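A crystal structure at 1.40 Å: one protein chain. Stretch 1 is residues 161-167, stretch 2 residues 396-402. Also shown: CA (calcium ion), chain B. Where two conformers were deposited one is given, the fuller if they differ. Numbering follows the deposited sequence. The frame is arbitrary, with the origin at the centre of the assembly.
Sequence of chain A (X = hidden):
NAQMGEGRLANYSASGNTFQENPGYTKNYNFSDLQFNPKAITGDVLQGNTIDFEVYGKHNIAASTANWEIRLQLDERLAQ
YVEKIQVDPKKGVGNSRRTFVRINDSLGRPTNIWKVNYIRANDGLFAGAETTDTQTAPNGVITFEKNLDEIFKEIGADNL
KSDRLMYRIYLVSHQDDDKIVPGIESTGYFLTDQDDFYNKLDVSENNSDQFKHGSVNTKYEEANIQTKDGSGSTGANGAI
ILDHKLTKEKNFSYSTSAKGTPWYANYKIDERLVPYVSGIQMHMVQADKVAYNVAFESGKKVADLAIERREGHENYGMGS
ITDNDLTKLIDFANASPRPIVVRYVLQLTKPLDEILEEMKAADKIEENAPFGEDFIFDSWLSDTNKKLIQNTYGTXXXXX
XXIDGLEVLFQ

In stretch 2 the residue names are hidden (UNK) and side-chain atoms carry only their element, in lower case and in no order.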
# COMPACT_ATOMS: atom_id res chain seq x y z
N LYS A 161 -8.74 -6.77 17.05
CA LYS A 161 -9.17 -5.38 17.09
C LYS A 161 -7.97 -4.47 17.32
O LYS A 161 -7.84 -3.43 16.69
CB LYS A 161 -10.21 -5.21 18.19
CG LYS A 161 -10.94 -3.88 18.22
CD LYS A 161 -12.43 -4.08 18.55
CE LYS A 161 -12.67 -4.92 19.82
NZ LYS A 161 -13.99 -5.62 19.78
N SER A 162 -7.07 -4.88 18.21
CA SER A 162 -5.99 -3.98 18.62
C SER A 162 -4.75 -4.04 17.72
O SER A 162 -4.01 -3.08 17.65
CB SER A 162 -5.61 -4.25 20.07
OG SER A 162 -5.05 -5.54 20.23
N ASP A 163 -4.46 -5.19 17.11
CA ASP A 163 -3.35 -5.34 16.16
C ASP A 163 -3.94 -5.88 14.85
O ASP A 163 -4.40 -7.03 14.77
CB ASP A 163 -2.30 -6.35 16.66
CG ASP A 163 -1.32 -5.78 17.66
OD1 ASP A 163 -1.24 -4.56 17.86
OD2 ASP A 163 -0.55 -6.58 18.24
N ARG A 164 -3.94 -5.07 13.81
CA ARG A 164 -4.43 -5.54 12.51
C ARG A 164 -3.49 -6.60 11.93
O ARG A 164 -2.30 -6.61 12.24
CB ARG A 164 -4.58 -4.37 11.54
CG ARG A 164 -5.48 -3.23 12.04
CD ARG A 164 -6.86 -3.73 12.43
NE ARG A 164 -7.51 -4.54 11.41
CZ ARG A 164 -8.61 -4.21 10.73
NH1 ARG A 164 -9.10 -5.07 9.83
NH2 ARG A 164 -9.23 -3.05 10.94
N LEU A 165 -4.04 -7.47 11.10
CA LEU A 165 -3.29 -8.56 10.47
C LEU A 165 -2.56 -8.02 9.26
O LEU A 165 -3.16 -7.70 8.24
CB LEU A 165 -4.21 -9.69 10.03
CG LEU A 165 -4.95 -10.43 11.14
CD1 LEU A 165 -6.09 -11.25 10.53
CD2 LEU A 165 -4.02 -11.29 11.97
N MET A 166 -1.25 -7.93 9.38
CA MET A 166 -0.46 -7.31 8.35
C MET A 166 -0.00 -8.23 7.24
O MET A 166 0.04 -9.47 7.38
CB MET A 166 0.75 -6.64 8.99
CG MET A 166 1.82 -7.58 9.51
SD MET A 166 3.00 -8.22 8.29
CE MET A 166 3.94 -6.75 7.98
N TYR A 167 0.35 -7.60 6.13
CA TYR A 167 1.14 -8.24 5.09
C TYR A 167 2.14 -7.22 4.56
O TYR A 167 1.90 -6.01 4.65
CB TYR A 167 0.27 -8.77 3.96
CG TYR A 167 -0.62 -7.77 3.28
CD1 TYR A 167 -0.13 -6.88 2.34
CD2 TYR A 167 -1.98 -7.75 3.56
CE1 TYR A 167 -0.99 -5.96 1.72
CE2 TYR A 167 -2.83 -6.87 2.94
CZ TYR A 167 -2.34 -5.99 2.02
OH TYR A 167 -3.23 -5.13 1.42
N UNK A 396 -4.57 1.87 5.02
CA UNK A 396 -3.30 1.46 5.57
C UNK A 396 -3.32 1.69 7.06
O UNK A 396 -4.28 2.20 7.61
N UNK A 397 -2.25 1.25 7.70
CA UNK A 397 -2.20 1.31 9.14
C UNK A 397 -0.82 1.77 9.59
O UNK A 397 0.17 1.72 8.84
c UNK A 397 0.20 -2.26 10.99
o UNK A 397 1.63 -3.78 9.85
c UNK A 397 -1.07 -1.70 8.62
c UNK A 397 -0.05 -2.62 8.64
c UNK A 397 -1.48 -1.06 9.79
c UNK A 397 0.59 -2.88 9.82
c UNK A 397 -2.58 -0.04 9.78
c UNK A 397 -0.83 -1.35 10.97
N UNK A 398 -0.77 2.23 10.84
CA UNK A 398 0.49 2.47 11.53
C UNK A 398 0.41 1.73 12.86
O UNK A 398 -0.52 1.93 13.64
o UNK A 398 6.17 4.71 13.06
c UNK A 398 2.19 4.19 12.12
c UNK A 398 0.76 3.96 11.74
c UNK A 398 4.44 4.57 11.47
c UNK A 398 3.93 4.33 13.77
c UNK A 398 2.60 4.16 13.45
c UNK A 398 4.84 4.53 12.77
c UNK A 398 3.13 4.38 11.15
N UNK A 399 1.38 0.84 13.09
CA UNK A 399 1.37 -0.08 14.23
C UNK A 399 1.55 0.64 15.56
O UNK A 399 2.39 1.53 15.67
c UNK A 399 2.50 -1.08 14.09
c UNK A 399 3.90 -1.89 16.04
o UNK A 399 3.40 -4.45 18.61
c UNK A 399 1.99 -3.75 16.79
c UNK A 399 1.78 -2.93 15.68
c UNK A 399 2.72 -1.97 15.31
c UNK A 399 3.17 -3.63 17.51
c UNK A 399 4.12 -2.71 17.14
N UNK A 400 0.76 0.21 16.55
CA UNK A 400 0.88 0.67 17.94
C UNK A 400 0.98 -0.54 18.87
O UNK A 400 0.10 -1.41 18.85
c UNK A 400 -0.34 1.49 18.34
c UNK A 400 -1.36 3.54 19.30
c UNK A 400 0.84 3.71 18.05
c UNK A 400 -0.04 2.84 18.97
N UNK A 401 2.03 -0.60 19.68
CA UNK A 401 2.25 -1.76 20.55
C UNK A 401 1.18 -1.86 21.62
O UNK A 401 0.91 -0.89 22.33
c UNK A 401 6.15 -1.61 20.80
c UNK A 401 4.77 -1.80 20.19
o UNK A 401 6.34 -1.83 22.00
c UNK A 401 3.64 -1.69 21.19
n UNK A 401 7.11 -1.21 19.98
N UNK A 402 0.57 -3.04 21.75
CA UNK A 402 -0.49 -3.26 22.73
C UNK A 402 0.11 -3.39 24.13
O UNK A 402 1.23 -3.88 24.28
c UNK A 402 -1.28 -4.53 22.39
c UNK A 402 -2.01 -4.44 21.06
o UNK A 402 -2.07 -3.32 20.48
o UNK A 402 -2.55 -5.47 20.60
CA CA B . -1.85 -2.40 18.34

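Position 396 carries no side-chain atoms at all, only N, CA, C and O, in extended strand geometry. Nothing of stretch 1 comes near the place where a CB would sit, so the absence reflects no crowding from that side. It is Gly396.

At 397 one carbon leads to a ring of six carbons bearing one oxygen. The CA-to-CB bond points toward stretch 1, and the oxygen lies 3.1 Å from CB of Met166. A six-membered ring with a single terminal oxygen is a phenol, so this is Tyr397. Its chi1 is p, and CZ lies 3.9 Å from Met166 CB, an apolar contact that the ring meets obliquely.

Position 398 has the same inventory, one carbon and a six-carbon ring with one oxygen, but the side chain is out of reach of stretch 1. It is Tyr398, with chi1 in t. Two successive strand residues of identical composition thus do different work: the first reaches the partner, the second does not.

At 399, after the strand has ended, one carbon again leads to a ring of six carbons bearing one oxygen. Its CA-to-CB bond runs sideways, yet the end of the side chain comes nearer, and a ring carbon approaches OD1 of Asp163. This is Tyr399; the carbon is CE1, 3.5 Å from Asp163 OD1, and the approach to the ring is oblique.

At 400 there are four carbons and no polar atom. The fork at the second carbon identifies Leu400. Its side chain stays clear of stretch 1, and the backbone makes the important contact: Leu400 O binds the calcium ion CA at 2.2 Å.

Position 401 shows three carbons, the third carrying one oxygen and one nitrogen, a carboxamide on a two-carbon stem. Its CA-to-CB bond points away from stretch 1, and the side chain is exposed and makes no contact there. It is Gln401.

Two carbons, the second carrying two oxygens, make 402 a carboxylate on a short stem. One oxygen faces the metal and the other the hydroxyl of Ser162. This is Asp402, chi1 m. Its OD1 binds the calcium ion at 2.3 Å, and its OD2 accepts a hydrogen bond from Ser162 OG at 2.5 Å.

The rule of this contact is shared coordination. Where the helix of stretch 1 ends, Ser162 O binds the calcium ion at 2.4 Å and Asp163 OD1 at 2.3 Å; stretch 2 answers with a carbonyl and a carboxylate, and two ligands come from elsewhere in the structure. The ion makes tolerable what would otherwise repel: Asp163 OD1 and Asp402 OD1 are 3.0 Å apart, and Asp163 OD2 and Asp402 OD2 3.3 Å. The serine hydroxyl then ties down the carboxylate oxygen that does not bind the metal. Farther along, Tyr397 against Met166 adds an apolar contact, so a modest 322 Å² of buried surface joins segments far apart in sequence.

Stretch 2, residues 396-402: GYYYLQD
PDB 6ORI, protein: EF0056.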